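Local structure of kinectin 1 (Kinesin receptor) (Legionella pneumophila, 4MU6) at residues Q20-D24 against E25-F29; A40-P43 against W44-S47; D220-S223 against T224-G227. The protein is an effector protein of unknown molecular function, probably membrane-associated, whose N-terminal, largely helical coiled-coil domain is the part described here. One frame throughout, in Å; residues are numbered along the deposited sequence.

Contact 1 of 3, residues Q20-D24 against E25-F29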
# COMPACT_ATOMS: atom_id res chain seq x y z
N GLN A 20 -29.09 17.59 -25.41
CA GLN A 20 -30.06 16.97 -24.51
C GLN A 20 -30.99 18.01 -23.91
O GLN A 20 -32.20 17.80 -23.80
CB GLN A 20 -29.34 16.17 -23.42
CG GLN A 20 -30.28 15.58 -22.38
CD GLN A 20 -31.33 14.69 -23.01
OE1 GLN A 20 -31.08 14.01 -24.00
NE2 GLN A 20 -32.53 14.70 -22.44
N PHE A 21 -30.43 19.16 -23.55
CA PHE A 21 -31.20 20.27 -23.01
C PHE A 21 -32.17 20.81 -24.06
O PHE A 21 -33.34 21.05 -23.77
CB PHE A 21 -30.23 21.35 -22.56
CG PHE A 21 -30.89 22.59 -22.00
CD1 PHE A 21 -31.24 23.65 -22.83
CD2 PHE A 21 -31.12 22.71 -20.64
CE1 PHE A 21 -31.82 24.79 -22.32
CE2 PHE A 21 -31.71 23.85 -20.12
CZ PHE A 21 -32.06 24.89 -20.96
N LEU A 22 -31.68 21.00 -25.28
CA LEU A 22 -32.51 21.54 -26.36
C LEU A 22 -33.50 20.51 -26.92
O LEU A 22 -34.29 20.83 -27.80
CB LEU A 22 -31.64 22.16 -27.46
CG LEU A 22 -30.91 23.45 -27.04
CD1 LEU A 22 -29.87 23.91 -28.06
CD2 LEU A 22 -31.90 24.57 -26.75
N ALA A 23 -33.45 19.28 -26.41
CA ALA A 23 -34.45 18.28 -26.77
C ALA A 23 -35.79 18.67 -26.16
O ALA A 23 -36.84 18.18 -26.57
CB ALA A 23 -34.04 16.90 -26.29
N ASP A 24 -35.74 19.54 -25.16
CA ASP A 24 -36.92 20.11 -24.52
C ASP A 24 -37.73 20.96 -25.52
O ASP A 24 -37.29 22.02 -25.96
CB ASP A 24 -36.50 20.94 -23.32
CG ASP A 24 -37.64 21.26 -22.38
OD1 ASP A 24 -38.79 21.44 -22.84
OD2 ASP A 24 -37.38 21.33 -21.16
N GLU A 25 -38.92 20.50 -25.86
CA GLU A 25 -39.73 21.19 -26.86
C GLU A 25 -40.63 22.24 -26.22
O GLU A 25 -41.48 22.84 -26.88
CB GLU A 25 -40.53 20.16 -27.66
CG GLU A 25 -39.64 19.06 -28.23
CD GLU A 25 -40.33 18.22 -29.29
OE1 GLU A 25 -41.30 18.72 -29.91
OE2 GLU A 25 -39.90 17.07 -29.52
N GLU A 26 -40.41 22.50 -24.93
CA GLU A 26 -41.30 23.35 -24.15
C GLU A 26 -40.61 24.59 -23.60
O GLU A 26 -41.16 25.30 -22.76
CB GLU A 26 -41.90 22.54 -22.99
CG GLU A 26 -42.41 21.16 -23.40
CD GLU A 26 -42.35 20.14 -22.27
OE1 GLU A 26 -41.69 20.41 -21.23
OE2 GLU A 26 -42.95 19.05 -22.44
N LEU A 27 -39.39 24.86 -24.06
CA LEU A 27 -38.66 26.04 -23.62
C LEU A 27 -39.43 27.31 -24.00
O LEU A 27 -40.17 27.32 -24.98
CB LEU A 27 -37.25 26.03 -24.21
CG LEU A 27 -36.43 24.80 -23.80
CD1 LEU A 27 -35.15 24.66 -24.64
CD2 LEU A 27 -36.10 24.86 -22.30
N SER A 28 -39.28 28.36 -23.21
CA SER A 28 -40.10 29.56 -23.38
C SER A 28 -39.30 30.74 -23.95
O SER A 28 -38.08 30.79 -23.80
CB SER A 28 -40.70 29.98 -22.04
OG SER A 28 -39.68 30.41 -21.16
N PHE A 29 -39.99 31.68 -24.58
CA PHE A 29 -39.33 32.88 -25.08
C PHE A 29 -38.48 33.60 -24.02
O PHE A 29 -37.28 33.84 -24.23
CB PHE A 29 -40.31 33.89 -25.69
CG PHE A 29 -39.65 35.19 -26.01
CD1 PHE A 29 -38.87 35.31 -27.14
CD2 PHE A 29 -39.73 36.26 -25.13
CE1 PHE A 29 -38.20 36.48 -27.41
CE2 PHE A 29 -39.06 37.45 -25.39
CZ PHE A 29 -38.30 37.56 -26.54
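D24 and L27 meet across a tight local turn at the surface, in the connection from helix 10-22 to helix 29-38. The carboxylate of D24 reaches forward to the backbone amide of E26. With CG anti to its own N (chi1 -164°), OD1 comes within 2.8 Å of E26 N and accepts that hydrogen bond at an N-H...O angle of 147°. The donor arrives on the anti side of OD1, 19° out of the carboxylate plane. Aspartate suits this position because its short arm can reach the amide two residues ahead. E26 has its own carboxylate nearby, OE1 lying 3.5 Å from D24 OD1, a proximity of like charge that would probably make both groups harder to ionise.

Beneath the polar turn L27 points back at the preceding segment. Its CG rests 3.6 Å from D24 O, while CD2 lies 3.9 Å from D24 CG. The other methyl, CD1, goes deeper, 3.9 Å from L22 CD2 and 4.1 Å from F21 CE1; the leucine chains cross at about a right angle. Branched leucine thus lays CD2 against the D24 carboxylate and sets CD1 between D24 O and the side chains of L22 and F21. Y270 of helix 227-273 touches both leucines and hydrogen-bonds D24 O through its hydroxyl. Farther along, S28 caps the next helix through its hydroxyl, bonded to G31 N. The D24-to-E26 bond defines an Asx turn, here within a helix-loop-helix connection whose exit is a serine N-cap.

Contact 2 of 3, residues A40-P43 against W44-S47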
# COMPACT_ATOMS: atom_id res chain seq x y z
N ALA A 40 -23.10 33.78 -20.60
CA ALA A 40 -22.51 33.01 -19.52
C ALA A 40 -22.85 31.53 -19.73
O ALA A 40 -23.71 31.21 -20.55
CB ALA A 40 -23.04 33.50 -18.18
N PRO A 41 -22.15 30.62 -19.03
CA PRO A 41 -22.56 29.22 -19.20
C PRO A 41 -24.03 29.03 -18.79
O PRO A 41 -24.47 29.66 -17.84
CB PRO A 41 -21.60 28.44 -18.27
CG PRO A 41 -20.94 29.49 -17.41
CD PRO A 41 -20.92 30.74 -18.22
N ILE A 42 -24.78 28.22 -19.53
CA ILE A 42 -26.15 27.91 -19.13
C ILE A 42 -26.05 27.07 -17.86
O ILE A 42 -25.39 26.04 -17.86
CB ILE A 42 -26.93 27.12 -20.22
CG1 ILE A 42 -26.78 27.76 -21.60
CG2 ILE A 42 -28.39 26.93 -19.80
CD1 ILE A 42 -26.95 29.26 -21.63
N PRO A 43 -26.67 27.55 -16.76
CA PRO A 43 -26.46 26.91 -15.46
C PRO A 43 -26.94 25.48 -15.40
O PRO A 43 -26.24 24.65 -14.81
CB PRO A 43 -27.27 27.79 -14.50
CG PRO A 43 -27.18 29.15 -15.12
CD PRO A 43 -27.32 28.86 -16.62
N TRP A 44 -28.10 25.17 -15.97
CA TRP A 44 -28.57 23.79 -15.97
C TRP A 44 -27.60 22.87 -16.72
O TRP A 44 -27.35 21.75 -16.30
CB TRP A 44 -29.96 23.67 -16.58
CG TRP A 44 -30.49 22.26 -16.56
CD1 TRP A 44 -30.34 21.31 -17.54
CD2 TRP A 44 -31.22 21.64 -15.50
NE1 TRP A 44 -30.94 20.13 -17.15
CE2 TRP A 44 -31.50 20.31 -15.90
CE3 TRP A 44 -31.67 22.07 -14.25
CZ2 TRP A 44 -32.21 19.42 -15.10
CZ3 TRP A 44 -32.38 21.18 -13.45
CH2 TRP A 44 -32.63 19.87 -13.88
N ILE A 45 -27.08 23.35 -17.84
CA ILE A 45 -26.21 22.54 -18.68
C ILE A 45 -24.82 22.37 -18.05
O ILE A 45 -24.25 21.28 -18.05
CB ILE A 45 -26.09 23.14 -20.09
CG1 ILE A 45 -27.48 23.23 -20.73
CG2 ILE A 45 -25.16 22.30 -20.95
CD1 ILE A 45 -27.52 24.03 -22.06
N HIS A 46 -24.28 23.46 -17.52
CA HIS A 46 -22.98 23.37 -16.88
C HIS A 46 -23.00 22.46 -15.65
O HIS A 46 -22.02 21.76 -15.38
CB HIS A 46 -22.42 24.74 -16.50
CG HIS A 46 -20.98 24.70 -16.12
ND1 HIS A 46 -20.02 24.14 -16.95
CD2 HIS A 46 -20.33 25.07 -15.00
CE1 HIS A 46 -18.84 24.21 -16.36
NE2 HIS A 46 -19.00 24.77 -15.17
N SER A 47 -24.11 22.47 -14.92
CA SER A 47 -24.34 21.51 -13.84
C SER A 47 -24.28 20.08 -14.34
O SER A 47 -23.56 19.26 -13.77
CB SER A 47 -25.68 21.75 -13.14
OG SER A 47 -25.61 22.89 -12.30
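I45 and I42 both hold CG1 beside the backbone N (chi1 -59° in I45), but I45 then extends (chi2 171°), which carries its CD1 back to within 3.6 Å of I42 CB. The two branched chains lie side by side and point the same way, so that I45 CD1 also touches I42 CG2 at 3.8 Å. Isoleucine fits both places, for these are buried positions: I42 packs on L35 and F263, I45 on H17, I18 and F21.

The backbone starts the helix at the same point. I42 O accepts from H46 N at 2.8 Å, in a nearly straight bond (168°) directed almost along the carbonyl. P43 follows at the first helical position, where proline costs nothing because no earlier carbonyl awaits its missing N-H. Its own oxygen is gripped twice: S47 N lies 3.0 Å from P43 O, and S47 OG donates to the same oxygen at 3.1 Å. These donors come from opposite faces of the carbonyl plane. The S47 torsion, which sets OG beside its backbone N, and the bond to P43 O together turn the hydroxyl back along the helix.

P41 CB reaches H46 CB at 4.2 Å, and both side chains rest on D256 of helix 227-273, while N259 accepts from I42 N. This is the first turn of a long alpha helix, 43-105, with I42 at the N-cap and proline at N1.

Contact 3 of 3, residues D220-S223 against T224-G227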
# COMPACT_ATOMS: atom_id res chain seq x y z
N ASP A 220 -9.95 -1.93 3.82
CA ASP A 220 -8.88 -2.20 4.78
C ASP A 220 -7.66 -2.83 4.11
O ASP A 220 -7.08 -3.77 4.63
CB ASP A 220 -9.39 -3.08 5.94
CG ASP A 220 -8.34 -3.28 7.06
OD1 ASP A 220 -7.71 -2.29 7.50
OD2 ASP A 220 -8.13 -4.44 7.48
N ILE A 221 -7.27 -2.31 2.94
CA ILE A 221 -6.02 -2.73 2.34
C ILE A 221 -4.86 -2.49 3.31
O ILE A 221 -3.94 -3.30 3.40
CB ILE A 221 -5.71 -2.01 1.00
CG1 ILE A 221 -4.32 -2.40 0.48
CG2 ILE A 221 -5.76 -0.50 1.18
CD1 ILE A 221 -4.15 -3.88 0.09
N LEU A 222 -4.92 -1.39 4.06
CA LEU A 222 -3.74 -0.96 4.83
C LEU A 222 -3.33 -1.95 5.91
O LEU A 222 -2.14 -2.07 6.19
CB LEU A 222 -3.92 0.45 5.40
CG LEU A 222 -4.00 1.54 4.32
CD1 LEU A 222 -4.39 2.89 4.90
CD2 LEU A 222 -2.68 1.63 3.57
N SER A 223 -4.29 -2.67 6.50
CA SER A 223 -3.96 -3.62 7.57
C SER A 223 -3.31 -4.89 7.01
O SER A 223 -2.82 -5.72 7.76
CB SER A 223 -5.17 -3.97 8.45
OG SER A 223 -5.74 -2.81 9.05
N THR A 224 -3.28 -5.03 5.69
CA THR A 224 -2.51 -6.14 5.11
C THR A 224 -1.05 -5.74 4.85
O THR A 224 -0.27 -6.55 4.36
CB THR A 224 -3.12 -6.63 3.79
OG1 THR A 224 -2.78 -5.73 2.72
CG2 THR A 224 -4.65 -6.73 3.91
N LEU A 225 -0.68 -4.51 5.17
CA LEU A 225 0.68 -4.03 4.88
C LEU A 225 1.44 -3.65 6.14
O LEU A 225 0.84 -3.22 7.12
CB LEU A 225 0.63 -2.83 3.94
CG LEU A 225 -0.26 -3.02 2.71
CD1 LEU A 225 -0.48 -1.69 2.02
CD2 LEU A 225 0.35 -4.04 1.77
N SER A 226 2.77 -3.77 6.09
CA SER A 226 3.63 -3.27 7.15
C SER A 226 3.55 -1.76 7.10
O SER A 226 3.12 -1.20 6.09
CB SER A 226 5.07 -3.70 6.91
OG SER A 226 5.54 -3.14 5.69
N GLY A 227 3.97 -1.09 8.18
CA GLY A 227 3.90 0.36 8.25
C GLY A 227 4.63 1.05 7.11
O GLY A 227 4.14 2.03 6.54
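T224 leans back over the carbonyl of I221, and each of its side-chain atoms meets that region. CB lies 3.5 Å from I221 O. From there OG1 turns inward, held between the backbone N and the carbonyl carbon (chi1 78°), and donates to I221 O at 2.8 Å, in the plane of that carbonyl. The same OG1 lies 3.5 Å from I221 CD1, the two side chains being at about a right angle. CG2 also lies against I221 O, at 3.5 Å, and continues past D220 O at 3.9 Å. Threonine suits the place because one branch is polar and the other is a methyl that packs on the peptide groups, and A210 and R211 of helix 158-217 border the side chain.

I221 O also accepts from T224 N, and L222 O from L225 N, both donors standing above the carbonyl planes. These i to i+3 bonds make a short 3-10 turn, which links helix 158-217 to helix 227-273; S226 stands at the N-cap of the latter.

S223 OG reaches back to the syn lone pair of D220 OD1, donating to it at 2.6 Å and tying the exposed D220 to S223. On the apolar side L225 CD1 comes to 4.2 Å from I221 CG1 and 4.3 Å from L222 CD2, and all three leucine or isoleucine chains touch L233 of the helix that follows.

Contacts 1 and 2 are neighbours, with centres 14 Å apart, and they touch through F21: its CD2 is 3.5 Å from W44 CD1 and its CG is 3.7 Å from I45 CD1. Both also pack on F263 of helix 227-273, F21 from contact 1 and I42 from contact 2. Contact 3 is remote, its centre about 53 Å from that of contact 1 and 43 Å from that of contact 2, with nearest atoms about 38 and 31 Å away. Yet it immediately precedes helix 227-273, so this one long helix connects the three sites. Each contact is a bend or helix start in the elongated domain.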